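Local atomic coordinates of uncharacterized protein (Bacteroides uniformis, PDB entry 4JPQ), a protein that is of unknown function but probably binds carbohydrate. Residues L114-A119 against R124-Q129. Numbering follows the deposited sequence.
Sequences LIQGGA and RPTASQ. With SO4 (sulfate ion), chain E.
The carbonyl O of Ile-115 is gripped from 124-129 by the backbone N of Ala-127 at 2.9 Å and, weakly, by Thr-126 OG1. The contact is a single antiparallel beta bridge, Gln-116 with Thr-126, which ties an irregular loop to the strand 113-118 of this carbohydrate-binding family 9 domain. Its second backbone bond runs from Gly-117 N to Pro-125 O, 3.1 Å. The other edge of the strand pairs with strand 102-108, where backbone hydrogen bonds join Gln-116 to Asn-104 and Gly-118 to Tyr-102.

Arg-124 reaches back across the strand. Its chain bends at chi3 (51°), which carries the guanidinium over the backbone of Gly-117, with Gly-117 N facing the flat group. Arg-124 NE donates a hydrogen bond to Gly-118 O at 3.1 Å. This oxygen lies in the guanidinium plane, but NE sits above the carbonyl plane. NH2 bonds Asn-104 OD1 and Tyr-102 O, and the group makes a cation-pi contact with Tyr-102. With alanine in place of Arg-124, Gly-118 O and Asn-104 OD1 would probably lose these N-H partners, and the backbone of Gly-117 its cover.

Gln-116 crosses Arg-124 at about a right angle, its amide turned 62° from the guanidinium. NE2 makes a weak bond to Arg-124 O, while OE1 takes a hydrogen bond from Asn-104 ND2. Beyond the bridge, Ile-115 CB meets Ala-127 CB at 3.8 Å. Ser-128 is the N-cap of helix 129-134. At that helix start a sulfate, probably from the crystallisation liquor, accepts a nearly straight bond (174°) from Gln-129 N to its O4.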
ATOM      1  N   LEU A 114       5.955  -2.730  -7.114  1.00 51.66           N
ATOM      2  CA  LEU A 114       5.168  -3.262  -8.225  1.00 51.88           C
ATOM      3  C   LEU A 114       3.899  -2.415  -8.323  1.00 53.65           C
ATOM      4  O   LEU A 114       3.258  -2.131  -7.287  1.00 45.64           O
ATOM      5  CB  LEU A 114       4.759  -4.707  -7.958  1.00 50.59           C
ATOM      6  CG  LEU A 114       3.673  -5.345  -8.846  1.00 56.30           C
ATOM      7  CD1 LEU A 114       4.211  -5.623 -10.229  1.00 58.25           C
ATOM      8  CD2 LEU A 114       3.143  -6.622  -8.225  1.00 56.40           C
ATOM      9  N   ILE A 115       3.552  -2.023  -9.552  1.00 51.85           N
ATOM     10  CA  ILE A 115       2.308  -1.310  -9.831  1.00 48.66           C
ATOM     11  C   ILE A 115       1.659  -1.930 -11.059  1.00 52.07           C
ATOM     12  O   ILE A 115       2.334  -2.134 -12.061  1.00 53.47           O
ATOM     13  CB  ILE A 115       2.475   0.192 -10.161  1.00 44.22           C
ATOM     14  CG1 ILE A 115       3.348   0.924  -9.152  1.00 43.37           C
ATOM     15  CG2 ILE A 115       1.100   0.876 -10.208  1.00 50.07           C
ATOM     16  CD1 ILE A 115       3.659   2.361  -9.550  1.00 45.65           C
ATOM     17  N   GLN A 116       0.368  -2.234 -10.969  1.00 48.87           N
ATOM     18  CA  GLN A 116      -0.410  -2.610 -12.146  1.00 49.32           C
ATOM     19  C   GLN A 116      -1.649  -1.728 -12.174  1.00 49.35           C
ATOM     20  O   GLN A 116      -2.001  -1.090 -11.162  1.00 54.94           O
ATOM     21  CB  GLN A 116      -0.834  -4.058 -12.146  1.00 56.47           C
ATOM     22  CG  GLN A 116       0.251  -5.109 -12.137  1.00 57.84           C
ATOM     23  CD  GLN A 116      -0.297  -6.416 -11.587  1.00 61.54           C
ATOM     24  OE1 GLN A 116      -0.336  -6.639 -10.364  1.00 61.27           O
ATOM     25  NE2 GLN A 116      -0.762  -7.265 -12.477  1.00 56.24           N
ATOM     26  N   GLY A 117      -2.289  -1.687 -13.337  1.00 48.02           N
ATOM     27  CA  GLY A 117      -3.507  -0.896 -13.561  1.00 50.71           C
ATOM     28  C   GLY A 117      -4.467  -1.603 -14.501  1.00 52.53           C
ATOM     29  O   GLY A 117      -4.034  -2.324 -15.399  1.00 51.66           O
ATOM     30  N   GLY A 118      -5.766  -1.420 -14.279  1.00 58.74           N
ATOM     31  CA  GLY A 118      -6.808  -2.018 -15.143  1.00 64.40           C
ATOM     32  C   GLY A 118      -7.973  -2.603 -14.382  1.00 64.22           C
ATOM     33  O   GLY A 118      -8.004  -2.569 -13.145  1.00 61.32           O
ATOM     34  N   ALA A 119      -8.946  -3.099 -15.150  1.00 76.70           N
ATOM     35  CA  ALA A 119     -10.156  -3.742 -14.613  1.00 80.08           C
ATOM     36  C   ALA A 119      -9.875  -5.213 -14.322  1.00 74.55           C
ATOM     37  O   ALA A 119      -8.918  -5.788 -14.851  1.00 78.35           O
ATOM     38  CB  ALA A 119     -11.313  -3.615 -15.602  1.00 75.71           C
ATOM     39  N   ARG A 124      -4.097  -6.795 -16.555  1.00 61.48           N
ATOM     40  CA  ARG A 124      -3.823  -5.504 -15.942  1.00 58.88           C
ATOM     41  C   ARG A 124      -2.333  -5.241 -16.110  1.00 57.15           C
ATOM     42  O   ARG A 124      -1.539  -5.793 -15.352  1.00 51.32           O
ATOM     43  CB  ARG A 124      -4.241  -5.531 -14.480  1.00 59.37           C
ATOM     44  CG  ARG A 124      -5.743  -5.719 -14.311  1.00 58.28           C
ATOM     45  CD  ARG A 124      -6.219  -5.642 -12.873  1.00 54.33           C
ATOM     46  NE  ARG A 124      -5.743  -4.438 -12.190  1.00 53.40           N
ATOM     47  CZ  ARG A 124      -4.672  -4.357 -11.392  1.00 55.27           C
ATOM     48  NH1 ARG A 124      -3.887  -5.420 -11.127  1.00 55.94           N
ATOM     49  NH2 ARG A 124      -4.374  -3.173 -10.852  1.00 58.88           N
ATOM     50  N   PRO A 125      -1.938  -4.400 -17.104  1.00 62.38           N
ATOM     51  CA  PRO A 125      -0.506  -4.223 -17.311  1.00 59.98           C
ATOM     52  C   PRO A 125       0.254  -3.600 -16.149  1.00 57.69           C
ATOM     53  O   PRO A 125      -0.303  -2.902 -15.308  1.00 49.02           O
ATOM     54  CB  PRO A 125      -0.425  -3.326 -18.556  1.00 60.27           C
ATOM     55  CG  PRO A 125      -1.721  -2.636 -18.599  1.00 64.43           C
ATOM     56  CD  PRO A 125      -2.689  -3.675 -18.145  1.00 65.90           C
ATOM     57  N   THR A 126       1.539  -3.908 -16.144  1.00 60.57           N
ATOM     58  CA  THR A 126       2.475  -3.436 -15.161  1.00 54.75           C
ATOM     59  C   THR A 126       2.868  -2.002 -15.588  1.00 56.27           C
ATOM     60  O   THR A 126       2.824  -1.670 -16.770  1.00 67.17           O
ATOM     61  CB  THR A 126       3.658  -4.440 -15.072  1.00 50.79           C
ATOM     62  OG1 THR A 126       4.157  -4.461 -13.745  1.00 57.93           O
ATOM     63  CG2 THR A 126       4.796  -4.179 -16.117  1.00 54.25           C
ATOM     64  N   ALA A 127       3.241  -1.161 -14.636  1.00 54.65           N
ATOM     65  CA  ALA A 127       3.622   0.231 -14.932  1.00 56.29           C
ATOM     66  C   ALA A 127       5.007   0.368 -15.577  1.00 58.68           C
ATOM     67  O   ALA A 127       5.876  -0.495 -15.403  1.00 65.22           O
ATOM     68  CB  ALA A 127       3.566   1.066 -13.666  1.00 52.42           C
ATOM     69  N   SER A 128       5.207   1.475 -16.287  1.00 54.85           N
ATOM     70  CA  SER A 128       6.494   1.775 -16.910  1.00 57.56           C
ATOM     71  C   SER A 128       7.506   2.316 -15.883  1.00 57.03           C
ATOM     72  O   SER A 128       7.136   2.723 -14.778  1.00 51.30           O
ATOM     73  CB  SER A 128       6.323   2.803 -18.034  1.00 59.63           C
ATOM     74  OG  SER A 128       5.847   4.045 -17.535  1.00 65.58           O
ATOM     75  N   GLN A 129       8.782   2.326 -16.278  1.00 64.54           N
ATOM     76  CA  GLN A 129       9.897   2.861 -15.469  1.00 69.90           C
ATOM     77  C   GLN A 129       9.637   4.310 -15.068  1.00 69.74           C
ATOM     78  O   GLN A 129       9.859   4.669 -13.907  1.00 62.22           O
ATOM     79  CB  GLN A 129      11.254   2.784 -16.225  1.00 79.36           C
ATOM     80  CG  GLN A 129      11.850   1.387 -16.420  1.00 84.58           C
ATOM     81  CD  GLN A 129      12.082   0.629 -15.110  1.00 91.03           C
ATOM     82  OE1 GLN A 129      12.272   1.227 -14.043  1.00115.75           O
ATOM     83  NE2 GLN A 129      12.065  -0.692 -15.185  1.00 83.85           N
TER
HETATM   84  S   SO4 E 303       9.060   0.404 -19.820  1.00126.40           S
HETATM   85  O1  SO4 E 303       9.505  -0.985 -19.539  1.00115.18           O
HETATM   86  O2  SO4 E 303       9.945   1.037 -20.835  1.00 80.25           O
HETATM   87  O3  SO4 E 303       7.625   0.371 -20.250  1.00 84.15           O
HETATM   88  O4  SO4 E 303       9.217   1.223 -18.605  1.00119.36           O